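Local atomic coordinates of nicotinamide riboside transporter PnuC (Neisseria mucosa ATCC 25996, PDB entry 4QTN), a protein that binds nicotinamide riboside, a form of vitamin B3, as a homotrimeric membrane protein and probably transports it across the bacterial inner membrane. Residues 49-54 / 211-216; 43-48 / 72-77; 14-19 / 221-226; 31-36 / 207-212. All coordinates share one frame; numbering follows the deposited sequence.

Helix 208-234 takes part in contacts 1, 3 and 4, and helix 41-59 joins contacts 1 and 2, whose centres lie about 10 Å apart. Those two touch directly, with Met213 SE 3.7 Å from Ala47 CA, and both border the bound nicotinamide riboside. Contact 4 overlaps contact 1 at Leu211 and Leu212 and touches contact 2 where Pro209 CG comes to 3.4 Å from Ser44 OG. Contact 3 ties the same pair of helices as contact 4, 17-34 and 208-234, but nearer their other ends, the two centres being about 23 Å apart. Its Ser221 lines the pocket, whereas the side chain of Leu212 in contact 4 is about 14 Å from the ligand.

Contact 1 of 4, residues 49-54 / 211-216; sequences TGILCV and LLMYVM. With NNR (Nicotinamide riboside), chain I.
Ile51 on helix 41-59 bridges to Met213 and Met216 on helix 208-234, both modelled as selenomethionine. Its CB lies too far from residues 211-216 to touch them, and the reach is made by the longer branch. Chi1 of -82° sets CG1 anti to the carbonyl carbon, where it approaches Met213 CG at 4.3 Å and Met216 SE at 4.1 Å. The tip, CD1, then ends 3.3 Å from Met216 SE. The extended Met216 chain crosses Ile51 at a slant; the touching atom is the selenium, the terminal methyl CE lying farther from Ile51 CD1.

One residue earlier, Gly50 has phi 142°, a value open mainly to glycine, and here helix 41-59 is kinked: the backbone N atoms of Gly50 and Cys53 make no bond to the preceding turn. Gly50 O accepts from Val54 N at 3.2 Å and is also hydrogen-bonded to Tyr217 OH, from a residue that binds the vitamin. Cys53, within the kinked stretch, and Val54 after it border the pocket of this transmembrane bundle, with Val54 CG1 3.5 Å from C3 of the nicotinamide ring and Cys53 SG 3.6 Å from the ribose O2R. No hydrogen bond links 49-54 to 211-216, which implies that the two segments meet by dispersion and shape alone; polar ties between their helices lie beside this contact, at Tyr217 OH and, more weakly, from Asn220 ND2 to Val54 O.

Contact 2 of 4, residues 43-48 / 72-77; sequences ASVAAV and VSLYAY. With NNR (Nicotinamide riboside), chain I.
Tyr75 meets Ala46 through its backbone N, while its phenol ring, the flat group of this contact, is directed elsewhere. Leu210 CD1 and Met213 CE lie on opposite sides of the ring plane, both near ring atom CD1, with Met213 CE 4.0 Å from Tyr75 CD1. At the far end the hydroxyl is hydrogen-bonded to Glu87 OE1 and Trp196 NE1, two partners that should fix the direction of the phenol. The motif is a transmembrane helical hairpin: helices 41-59 and 64-80 follow each other in the chain, and their short segments run roughly antiparallel at 143°, with axes 8.6 Å apart at closest approach.

The crossing centres on Ala46, and the nearest pair of alpha carbons is Ala46 CA and Tyr75 CA, 5.6 Å apart. With only a methyl group to place between the backbones, Ala46 CB rests 3.9 Å from Leu74 CB and 4.1 Å from Tyr75 N. Leu74 carries the rest of the packing. Its CG stands anti to the carbonyl carbon (chi1 -61°), and the branch ending in CD1 reaches across to Val45 CG1, 3.3 Å away. No hydrogen bond spans the two segments. A weak one just beside them, from Ser71 OG to Ala46 O, adds a polar link across the hairpin.

Helix 64-80 turns another side to the vitamin pocket. Val72, whose CB is directed away from residues 43-48, places its CG1 3.6 Å from the ribose oxygen O3R of nicotinamide riboside.

Contact 3 of 4, residues 14-19 / 221-226; sequences GWTHFE and SVYGYI. With BOG (octyl beta-D-glucopyranoside), chain J.
Glu19 and Tyr223 face each other across the gap between the start of helix 17-34 and helix 208-234. Tyr223 OH is modelled as donating to Glu19 OE1 at 2.3 Å, but this is too short to trust, and the position of the hydroxyl is doubtful. The coarser geometry is clearer: OE1 stands at the edge of the phenol ring, in its plane, and the carboxylate is turned 79° from that plane.

Two hydrogen bonds within 14-19 tie Thr16 and Glu19 together, one of them on the carboxylate. Glu19 N donates to Thr16 OG1 at 2.9 Å, nearly straight at 163°, and Thr16 N returns a bond to Glu19 OE2 at 2.7 Å, meeting it from above the carboxylate plane. This reciprocal pair is a capping box, with Thr16 as N-cap of the first long transmembrane helix. OE2 also forms a salt bridge with Lys59 NZ, which brings the end of helix 41-59 to the same carboxylate. The lysine and the helix N-terminus would both be expected to favour its ionised form.

Apolar contact across the segments comes from Phe18. Its CE2 edge approaches Tyr223 CE1 at 4.2 Å, the two side chains running alongside in opposing senses.

The detergent octyl glucoside binds the turn before the cap. Trp15 N donates to its O2 at 3.2 Å, and Gly14 N makes a weak bond to O3 at 3.4 Å. Sugar O2 also lies in the indole plane at the ring edge, while alkyl carbon C4' passes over one face of Trp15.

Contact 4 of 4, residues 31-36 / 207-212; sequences AVVFVF and SLPLLL
Val33, near the C-terminal end of helix 17-34, meets the first turn of helix 208-234 through both of its methyls. CG2 points to Leu208, with CD2 of that leucine 3.7 Å away. CG1 turns to the proline ring and lies 4.0 Å from Pro209 CG. The branching of the valine thus divides the contact between two consecutive residues, and a third, one turn further on, joins at longer range: Leu212 CD1 is 4.3 Å from Val33 CG2. The Val33 and Pro209 side chains cross at about a right angle.

Val33 and Pro209 also mark the closest backbone approach, with their CA atoms 6.8 Å apart. Pro209 comes second in its helix, after Ser207 at the N-cap position, where an imino acid costs no backbone hydrogen bond. With no hydrogen bond across the segments, the contact is apolar packing of transmembrane helices.

Its place is probably the periplasmic end of the bundle. Pro209 also rests on Ser44 of helix 41-59 and on Gln30, and Leu210 on Val78 of helix 64-80, while Leu211 packs on helix 181-198; Val33 additionally touches Val162 of a neighbouring subunit, bringing the subunit interface to the helix 17-34 side of the contact.

Contact 1 of 4, residues 49-54 / 211-216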
# COMPACT_ATOMS: atom_id res chain seq x y z
N THR C 49 9.59 -6.00 -20.46
CA THR C 49 9.25 -4.82 -21.26
C THR C 49 7.92 -4.36 -20.74
O THR C 49 6.92 -4.99 -20.98
CB THR C 49 9.12 -5.14 -22.78
OG1 THR C 49 8.01 -6.02 -23.00
CG2 THR C 49 10.38 -5.79 -23.32
N GLY C 50 7.91 -3.29 -19.98
CA GLY C 50 6.69 -2.86 -19.35
C GLY C 50 7.01 -2.36 -17.99
O GLY C 50 6.57 -1.28 -17.61
N ILE C 51 7.80 -3.12 -17.26
CA ILE C 51 8.45 -2.60 -16.07
C ILE C 51 9.46 -1.55 -16.51
O ILE C 51 9.47 -0.44 -15.98
CB ILE C 51 9.12 -3.70 -15.23
CG1 ILE C 51 8.08 -4.38 -14.34
CG2 ILE C 51 10.21 -3.12 -14.36
CD1 ILE C 51 8.44 -5.79 -13.94
N LEU C 52 10.25 -1.87 -17.53
CA LEU C 52 11.11 -0.88 -18.15
C LEU C 52 10.33 0.31 -18.74
O LEU C 52 10.75 1.46 -18.57
CB LEU C 52 12.05 -1.51 -19.19
CG LEU C 52 13.31 -2.10 -18.54
CD1 LEU C 52 13.24 -3.61 -18.51
CD2 LEU C 52 14.58 -1.63 -19.22
N CYS C 53 9.18 0.05 -19.39
CA CYS C 53 8.40 1.15 -19.94
C CYS C 53 8.09 2.19 -18.87
O CYS C 53 8.53 3.33 -18.96
CB CYS C 53 7.12 0.68 -20.60
SG CYS C 53 6.13 2.05 -21.31
N VAL C 54 7.38 1.78 -17.83
CA VAL C 54 6.92 2.72 -16.81
C VAL C 54 8.04 3.31 -15.93
O VAL C 54 7.96 4.46 -15.51
CB VAL C 54 5.83 2.12 -15.92
CG1 VAL C 54 4.63 1.73 -16.78
CG2 VAL C 54 6.39 0.93 -15.14
N LEU C 211 0.12 -9.97 -13.02
CA LEU C 211 -0.38 -9.56 -11.71
C LEU C 211 0.75 -9.00 -10.88
O LEU C 211 0.60 -7.97 -10.23
CB LEU C 211 -1.05 -10.73 -10.98
CG LEU C 211 -1.47 -10.50 -9.52
CD1 LEU C 211 -2.22 -9.18 -9.33
CD2 LEU C 211 -2.31 -11.66 -9.02
N LEU C 212 1.91 -9.67 -10.92
CA LEU C 212 3.08 -9.15 -10.23
C LEU C 212 3.55 -7.85 -10.84
O LEU C 212 3.92 -6.92 -10.13
CB LEU C 212 4.23 -10.17 -10.19
CG LEU C 212 4.55 -10.75 -8.80
CD1 LEU C 212 5.93 -11.36 -8.81
CD2 LEU C 212 4.45 -9.71 -7.70
N MSE C 213 3.50 -7.78 -12.17
CA MSE C 213 3.85 -6.57 -12.87
C MSE C 213 3.07 -5.38 -12.35
O MSE C 213 3.66 -4.33 -12.07
CB MSE C 213 3.63 -6.72 -14.36
CG MSE C 213 3.98 -5.40 -15.01
SE MSE C 213 3.54 -5.51 -16.90
CE MSE C 213 1.59 -5.41 -16.71
N TYR C 214 1.75 -5.52 -12.21
CA TYR C 214 0.93 -4.41 -11.72
C TYR C 214 1.17 -4.00 -10.29
O TYR C 214 0.89 -2.86 -9.92
CB TYR C 214 -0.56 -4.64 -11.98
CG TYR C 214 -0.95 -4.14 -13.31
CD1 TYR C 214 -1.30 -2.81 -13.50
CD2 TYR C 214 -0.85 -4.96 -14.43
CE1 TYR C 214 -1.58 -2.32 -14.76
CE2 TYR C 214 -1.14 -4.48 -15.70
CZ TYR C 214 -1.50 -3.16 -15.86
OH TYR C 214 -1.79 -2.67 -17.11
N VAL C 215 1.73 -4.90 -9.47
CA VAL C 215 2.18 -4.49 -8.15
C VAL C 215 3.42 -3.61 -8.27
O VAL C 215 3.50 -2.56 -7.65
CB VAL C 215 2.41 -5.68 -7.20
CG1 VAL C 215 2.96 -5.20 -5.85
CG2 VAL C 215 1.12 -6.42 -6.99
N MSE C 216 4.36 -4.00 -9.14
CA MSE C 216 5.58 -3.21 -9.36
C MSE C 216 5.22 -1.89 -10.00
O MSE C 216 5.84 -0.87 -9.71
CB MSE C 216 6.58 -3.98 -10.19
CG MSE C 216 6.76 -5.38 -9.61
SE MSE C 216 7.94 -6.45 -10.78
CE MSE C 216 8.25 -7.96 -9.55
O2R NNR I . 3.36 4.35 -21.76
C2R NNR I . 2.68 3.42 -20.75
C3R NNR I . 2.08 2.20 -21.47
O3R NNR I . 1.76 2.55 -22.74
C4R NNR I . 0.81 1.87 -20.71
C5R NNR I . 1.05 0.76 -19.60
O5R NNR I . -0.10 0.78 -18.68
O4R NNR I . 0.43 2.99 -20.17
C1R NNR I . 1.69 4.00 -20.14
N1 NNR I . 2.03 4.34 -18.75
C2 NNR I . 1.53 3.58 -17.68
C6 NNR I . 2.84 5.42 -18.48
C5 NNR I . 3.18 5.74 -17.15
C4 NNR I . 2.67 5.00 -16.10
C3 NNR I . 1.87 3.92 -16.35
C7 NNR I . 1.37 3.10 -15.17
O7 NNR I . 0.37 2.45 -15.26
N7 NNR I . 2.11 3.11 -13.94

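Contact 2 of 4, residues 43-48 / 72-77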
# COMPACT_ATOMS: atom_id res chain seq x y z
N ALA C 43 3.84 -13.51 -21.25
CA ALA C 43 3.52 -12.59 -20.17
C ALA C 43 4.77 -12.15 -19.41
O ALA C 43 4.83 -11.03 -18.88
CB ALA C 43 2.50 -13.22 -19.22
N SER C 44 5.79 -13.00 -19.37
CA SER C 44 7.03 -12.63 -18.71
C SER C 44 7.87 -11.64 -19.51
O SER C 44 8.44 -10.73 -18.93
CB SER C 44 7.82 -13.84 -18.26
OG SER C 44 7.45 -14.17 -16.95
N VAL C 45 7.89 -11.79 -20.84
CA VAL C 45 8.41 -10.72 -21.71
C VAL C 45 7.54 -9.47 -21.55
O VAL C 45 8.06 -8.36 -21.46
CB VAL C 45 8.44 -11.14 -23.21
CG1 VAL C 45 8.69 -9.94 -24.09
CG2 VAL C 45 9.51 -12.16 -23.45
N ALA C 46 6.23 -9.66 -21.47
CA ALA C 46 5.30 -8.55 -21.35
C ALA C 46 5.51 -7.77 -20.06
O ALA C 46 5.24 -6.59 -20.00
CB ALA C 46 3.85 -9.03 -21.46
N ALA C 47 6.03 -8.43 -19.02
CA ALA C 47 6.35 -7.73 -17.79
C ALA C 47 7.67 -7.00 -17.88
O ALA C 47 7.71 -5.79 -17.76
CB ALA C 47 6.35 -8.68 -16.62
N VAL C 48 8.74 -7.73 -18.16
CA VAL C 48 10.08 -7.13 -18.32
C VAL C 48 10.10 -5.87 -19.23
O VAL C 48 10.59 -4.82 -18.81
CB VAL C 48 11.13 -8.15 -18.80
CG1 VAL C 48 12.41 -7.46 -19.22
CG2 VAL C 48 11.40 -9.14 -17.70
N VAL C 72 2.76 -3.32 -24.46
CA VAL C 72 1.29 -3.22 -24.54
C VAL C 72 0.67 -4.20 -25.55
O VAL C 72 -0.48 -4.63 -25.37
CB VAL C 72 0.77 -1.77 -24.80
CG1 VAL C 72 0.97 -0.88 -23.58
CG2 VAL C 72 1.40 -1.15 -26.06
N SER C 73 1.43 -4.54 -26.59
CA SER C 73 0.95 -5.43 -27.64
C SER C 73 0.80 -6.82 -27.07
O SER C 73 -0.32 -7.34 -26.95
CB SER C 73 1.93 -5.45 -28.82
OG SER C 73 2.16 -4.15 -29.30
N LEU C 74 1.93 -7.39 -26.69
CA LEU C 74 1.94 -8.64 -25.96
C LEU C 74 0.84 -8.68 -24.90
O LEU C 74 -0.07 -9.52 -24.96
CB LEU C 74 3.32 -8.88 -25.34
CG LEU C 74 4.49 -8.99 -26.34
CD1 LEU C 74 5.79 -9.29 -25.62
CD2 LEU C 74 4.21 -10.03 -27.41
N TYR C 75 0.90 -7.74 -23.95
CA TYR C 75 -0.08 -7.70 -22.85
C TYR C 75 -1.50 -7.74 -23.40
O TYR C 75 -2.37 -8.41 -22.83
CB TYR C 75 0.12 -6.45 -21.98
CG TYR C 75 -0.94 -6.23 -20.90
CD1 TYR C 75 -0.79 -6.78 -19.62
CD2 TYR C 75 -2.05 -5.44 -21.14
CE1 TYR C 75 -1.76 -6.56 -18.63
CE2 TYR C 75 -3.02 -5.23 -20.17
CZ TYR C 75 -2.86 -5.78 -18.92
OH TYR C 75 -3.82 -5.57 -17.97
N ALA C 76 -1.72 -7.07 -24.52
CA ALA C 76 -3.06 -7.04 -25.12
C ALA C 76 -3.51 -8.45 -25.47
O ALA C 76 -4.65 -8.83 -25.21
CB ALA C 76 -3.08 -6.13 -26.35
N TYR C 77 -2.60 -9.22 -26.05
CA TYR C 77 -2.88 -10.61 -26.39
C TYR C 77 -3.13 -11.41 -25.11
O TYR C 77 -4.21 -11.98 -24.93
CB TYR C 77 -1.70 -11.18 -27.19
CG TYR C 77 -1.80 -12.64 -27.54
CD1 TYR C 77 -2.52 -13.06 -28.64
CD2 TYR C 77 -1.13 -13.60 -26.78
CE1 TYR C 77 -2.60 -14.41 -28.97
CE2 TYR C 77 -1.20 -14.94 -27.10
CZ TYR C 77 -1.93 -15.34 -28.19
OH TYR C 77 -1.99 -16.68 -28.51
O2R NNR I . 3.36 4.35 -21.76
C2R NNR I . 2.68 3.42 -20.75
C3R NNR I . 2.08 2.20 -21.47
O3R NNR I . 1.76 2.55 -22.74
C4R NNR I . 0.81 1.87 -20.71
C5R NNR I . 1.05 0.76 -19.60
O5R NNR I . -0.10 0.78 -18.68
O4R NNR I . 0.43 2.99 -20.17
C1R NNR I . 1.69 4.00 -20.14
N1 NNR I . 2.03 4.34 -18.75
C2 NNR I . 1.53 3.58 -17.68
C6 NNR I . 2.84 5.42 -18.48
C5 NNR I . 3.18 5.74 -17.15
C4 NNR I . 2.67 5.00 -16.10
C3 NNR I . 1.87 3.92 -16.35
C7 NNR I . 1.37 3.10 -15.17
O7 NNR I . 0.37 2.45 -15.26
N7 NNR I . 2.11 3.11 -13.94

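Contact 3 of 4, residues 14-19 / 221-226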
# COMPACT_ATOMS: atom_id res chain seq x y z
N GLY C 14 22.44 8.41 -15.97
CA GLY C 14 21.79 9.30 -15.02
C GLY C 14 20.73 8.65 -14.16
O GLY C 14 19.76 9.30 -13.79
N TRP C 15 20.92 7.37 -13.83
CA TRP C 15 20.16 6.73 -12.73
C TRP C 15 20.81 7.02 -11.41
O TRP C 15 22.04 6.93 -11.28
CB TRP C 15 20.07 5.21 -12.90
CG TRP C 15 19.53 4.75 -14.18
CD1 TRP C 15 20.25 4.41 -15.28
CD2 TRP C 15 18.16 4.53 -14.50
NE1 TRP C 15 19.41 4.00 -16.28
CE2 TRP C 15 18.12 4.06 -15.83
CE3 TRP C 15 16.97 4.69 -13.80
CZ2 TRP C 15 16.93 3.76 -16.48
CZ3 TRP C 15 15.78 4.39 -14.44
CH2 TRP C 15 15.77 3.92 -15.78
N THR C 16 19.98 7.35 -10.41
CA THR C 16 20.38 7.27 -9.01
C THR C 16 20.61 5.81 -8.63
O THR C 16 20.13 4.87 -9.31
CB THR C 16 19.32 7.84 -8.07
OG1 THR C 16 18.15 7.03 -8.13
CG2 THR C 16 18.98 9.23 -8.43
N HIS C 17 21.34 5.62 -7.52
CA HIS C 17 21.58 4.30 -6.94
C HIS C 17 20.25 3.63 -6.61
O HIS C 17 20.00 2.47 -7.00
CB HIS C 17 22.43 4.43 -5.67
CG HIS C 17 22.72 3.13 -5.01
ND1 HIS C 17 21.77 2.43 -4.29
CD2 HIS C 17 23.85 2.39 -4.94
CE1 HIS C 17 22.30 1.32 -3.81
NE2 HIS C 17 23.57 1.27 -4.20
N PHE C 18 19.39 4.37 -5.93
CA PHE C 18 18.09 3.89 -5.53
C PHE C 18 17.23 3.45 -6.74
O PHE C 18 16.72 2.32 -6.77
CB PHE C 18 17.41 4.96 -4.72
CG PHE C 18 16.02 4.62 -4.30
CD1 PHE C 18 15.79 3.85 -3.18
CD2 PHE C 18 14.94 5.13 -4.98
CE1 PHE C 18 14.51 3.57 -2.76
CE2 PHE C 18 13.65 4.85 -4.57
CZ PHE C 18 13.43 4.06 -3.46
N GLU C 19 17.12 4.30 -7.76
CA GLU C 19 16.40 3.90 -8.98
C GLU C 19 16.99 2.60 -9.54
O GLU C 19 16.26 1.73 -10.00
CB GLU C 19 16.47 4.98 -10.04
CG GLU C 19 15.69 6.24 -9.72
CD GLU C 19 16.32 7.48 -10.35
OE1 GLU C 19 15.77 8.59 -10.18
OE2 GLU C 19 17.38 7.35 -11.00
N SER C 221 4.61 3.96 -9.73
CA SER C 221 3.72 5.08 -9.97
C SER C 221 3.72 6.07 -8.79
O SER C 221 3.42 7.25 -8.98
CB SER C 221 2.29 4.62 -10.33
OG SER C 221 1.56 4.22 -9.19
N VAL C 222 4.10 5.61 -7.59
CA VAL C 222 4.36 6.57 -6.51
C VAL C 222 5.69 7.25 -6.73
O VAL C 222 5.79 8.46 -6.59
CB VAL C 222 4.31 5.95 -5.10
CG1 VAL C 222 5.10 6.81 -4.13
CG2 VAL C 222 2.88 5.86 -4.62
N TYR C 223 6.70 6.49 -7.14
CA TYR C 223 7.97 7.11 -7.56
C TYR C 223 7.77 8.17 -8.65
O TYR C 223 8.30 9.28 -8.54
CB TYR C 223 8.97 6.09 -8.06
CG TYR C 223 10.33 6.67 -8.24
CD1 TYR C 223 11.03 7.16 -7.13
CD2 TYR C 223 10.91 6.80 -9.51
CE1 TYR C 223 12.28 7.72 -7.25
CE2 TYR C 223 12.19 7.36 -9.65
CZ TYR C 223 12.86 7.82 -8.51
OH TYR C 223 14.10 8.38 -8.59
N GLY C 224 7.03 7.81 -9.70
CA GLY C 224 6.70 8.73 -10.80
C GLY C 224 6.18 10.07 -10.32
O GLY C 224 6.74 11.13 -10.63
N TYR C 225 5.13 10.03 -9.52
CA TYR C 225 4.61 11.24 -8.93
C TYR C 225 5.71 12.06 -8.23
O TYR C 225 5.91 13.24 -8.56
CB TYR C 225 3.49 10.92 -7.97
CG TYR C 225 2.49 12.02 -7.81
CD1 TYR C 225 2.90 13.32 -7.66
CD2 TYR C 225 1.13 11.75 -7.74
CE1 TYR C 225 1.99 14.34 -7.46
CE2 TYR C 225 0.21 12.77 -7.52
CZ TYR C 225 0.65 14.06 -7.38
OH TYR C 225 -0.25 15.10 -7.18
N ILE C 226 6.46 11.42 -7.33
CA ILE C 226 7.61 12.10 -6.68
C ILE C 226 8.63 12.71 -7.67
O ILE C 226 8.92 13.91 -7.60
CB ILE C 226 8.33 11.19 -5.69
CG1 ILE C 226 7.56 11.10 -4.40
CG2 ILE C 226 9.69 11.76 -5.36
CD1 ILE C 226 7.52 9.70 -3.83
C1 BOG J . 24.92 3.82 -13.32
O1 BOG J . 23.92 2.92 -12.97
C2 BOG J . 24.34 5.23 -13.35
O2 BOG J . 23.28 5.35 -14.37
C3 BOG J . 25.40 6.22 -13.67
O3 BOG J . 24.79 7.55 -13.71
C4 BOG J . 26.52 6.20 -12.68
O4 BOG J . 27.61 7.02 -13.17
C5 BOG J . 27.06 4.79 -12.34
O5 BOG J . 26.04 3.69 -12.33
C6 BOG J . 27.66 4.87 -10.98
O6 BOG J . 28.66 3.87 -10.82
C1' BOG J . 23.38 2.15 -14.07
C2' BOG J . 21.96 1.64 -13.64
C3' BOG J . 21.38 0.74 -14.70
C4' BOG J . 20.06 0.12 -14.15
C5' BOG J . 19.38 -0.77 -15.23
C6' BOG J . 18.97 0.10 -16.45
C7' BOG J . 19.40 -0.59 -17.77
C8' BOG J . 18.21 -1.38 -18.40

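Contact 4 of 4, residues 31-36 / 207-212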
# COMPACT_ATOMS: atom_id res chain seq x y z
N ALA C 31 12.49 -12.31 -13.52
CA ALA C 31 13.34 -13.41 -14.00
C ALA C 31 13.09 -14.65 -13.19
O ALA C 31 12.91 -15.74 -13.74
CB ALA C 31 14.81 -13.03 -13.93
N VAL C 32 13.07 -14.48 -11.87
CA VAL C 32 12.88 -15.60 -10.96
C VAL C 32 11.48 -16.25 -11.11
O VAL C 32 11.37 -17.47 -11.06
CB VAL C 32 13.20 -15.22 -9.50
CG1 VAL C 32 12.71 -16.28 -8.53
CG2 VAL C 32 14.70 -15.01 -9.34
N VAL C 33 10.44 -15.44 -11.36
CA VAL C 33 9.09 -16.01 -11.63
C VAL C 33 9.02 -16.85 -12.92
O VAL C 33 8.28 -17.83 -12.99
CB VAL C 33 7.98 -14.93 -11.61
CG1 VAL C 33 7.17 -14.94 -12.91
CG2 VAL C 33 7.06 -15.14 -10.42
N PHE C 34 9.84 -16.48 -13.91
CA PHE C 34 9.88 -17.18 -15.20
C PHE C 34 10.79 -18.42 -15.17
O PHE C 34 10.49 -19.43 -15.83
CB PHE C 34 10.33 -16.21 -16.30
CG PHE C 34 10.96 -16.88 -17.49
CD1 PHE C 34 12.33 -17.13 -17.52
CD2 PHE C 34 10.19 -17.21 -18.60
CE1 PHE C 34 12.91 -17.74 -18.61
CE2 PHE C 34 10.77 -17.82 -19.70
CZ PHE C 34 12.13 -18.09 -19.71
N VAL C 35 11.89 -18.36 -14.42
CA VAL C 35 12.71 -19.56 -14.21
C VAL C 35 11.93 -20.59 -13.36
O VAL C 35 12.48 -21.55 -12.87
CB VAL C 35 14.12 -19.24 -13.61
CG1 VAL C 35 15.05 -20.44 -13.74
CG2 VAL C 35 14.74 -18.06 -14.33
N PHE C 36 10.62 -20.36 -13.24
CA PHE C 36 9.73 -21.33 -12.65
C PHE C 36 8.70 -21.75 -13.66
O PHE C 36 8.23 -22.88 -13.64
CB PHE C 36 9.02 -20.73 -11.44
CG PHE C 36 9.74 -20.96 -10.14
CD1 PHE C 36 10.85 -20.19 -9.80
CD2 PHE C 36 9.27 -21.90 -9.23
CE1 PHE C 36 11.48 -20.37 -8.58
CE2 PHE C 36 9.91 -22.09 -8.01
CZ PHE C 36 11.02 -21.32 -7.68
N SER C 207 -2.46 -14.82 -14.55
CA SER C 207 -1.04 -14.95 -14.85
C SER C 207 -0.19 -14.18 -13.86
O SER C 207 -0.34 -12.97 -13.70
CB SER C 207 -0.72 -14.57 -16.30
OG SER C 207 -0.47 -13.18 -16.44
N LEU C 208 0.73 -14.88 -13.21
CA LEU C 208 1.56 -14.27 -12.19
C LEU C 208 2.50 -13.17 -12.69
O LEU C 208 2.65 -12.16 -12.03
CB LEU C 208 2.32 -15.30 -11.38
CG LEU C 208 2.36 -14.95 -9.90
CD1 LEU C 208 1.05 -15.36 -9.23
CD2 LEU C 208 3.55 -15.60 -9.22
N PRO C 209 3.13 -13.37 -13.88
CA PRO C 209 4.05 -12.32 -14.31
C PRO C 209 3.37 -10.94 -14.43
O PRO C 209 3.99 -9.92 -14.13
CB PRO C 209 4.53 -12.80 -15.68
CG PRO C 209 4.31 -14.27 -15.67
CD PRO C 209 3.09 -14.49 -14.84
N LEU C 210 2.10 -10.92 -14.83
CA LEU C 210 1.42 -9.65 -15.07
C LEU C 210 0.69 -9.09 -13.84
O LEU C 210 0.65 -7.87 -13.64
CB LEU C 210 0.50 -9.72 -16.29
CG LEU C 210 1.18 -10.02 -17.63
CD1 LEU C 210 0.22 -9.80 -18.79
CD2 LEU C 210 2.44 -9.18 -17.82
N LEU C 211 0.12 -9.97 -13.02
CA LEU C 211 -0.38 -9.56 -11.71
C LEU C 211 0.75 -9.00 -10.88
O LEU C 211 0.60 -7.97 -10.23
CB LEU C 211 -1.05 -10.73 -10.98
CG LEU C 211 -1.47 -10.50 -9.52
CD1 LEU C 211 -2.22 -9.18 -9.33
CD2 LEU C 211 -2.31 -11.66 -9.02
N LEU C 212 1.91 -9.67 -10.92
CA LEU C 212 3.08 -9.15 -10.23
C LEU C 212 3.55 -7.85 -10.84
O LEU C 212 3.92 -6.92 -10.13
CB LEU C 212 4.23 -10.17 -10.19
CG LEU C 212 4.55 -10.75 -8.80
CD1 LEU C 212 5.93 -11.36 -8.81
CD2 LEU C 212 4.45 -9.71 -7.70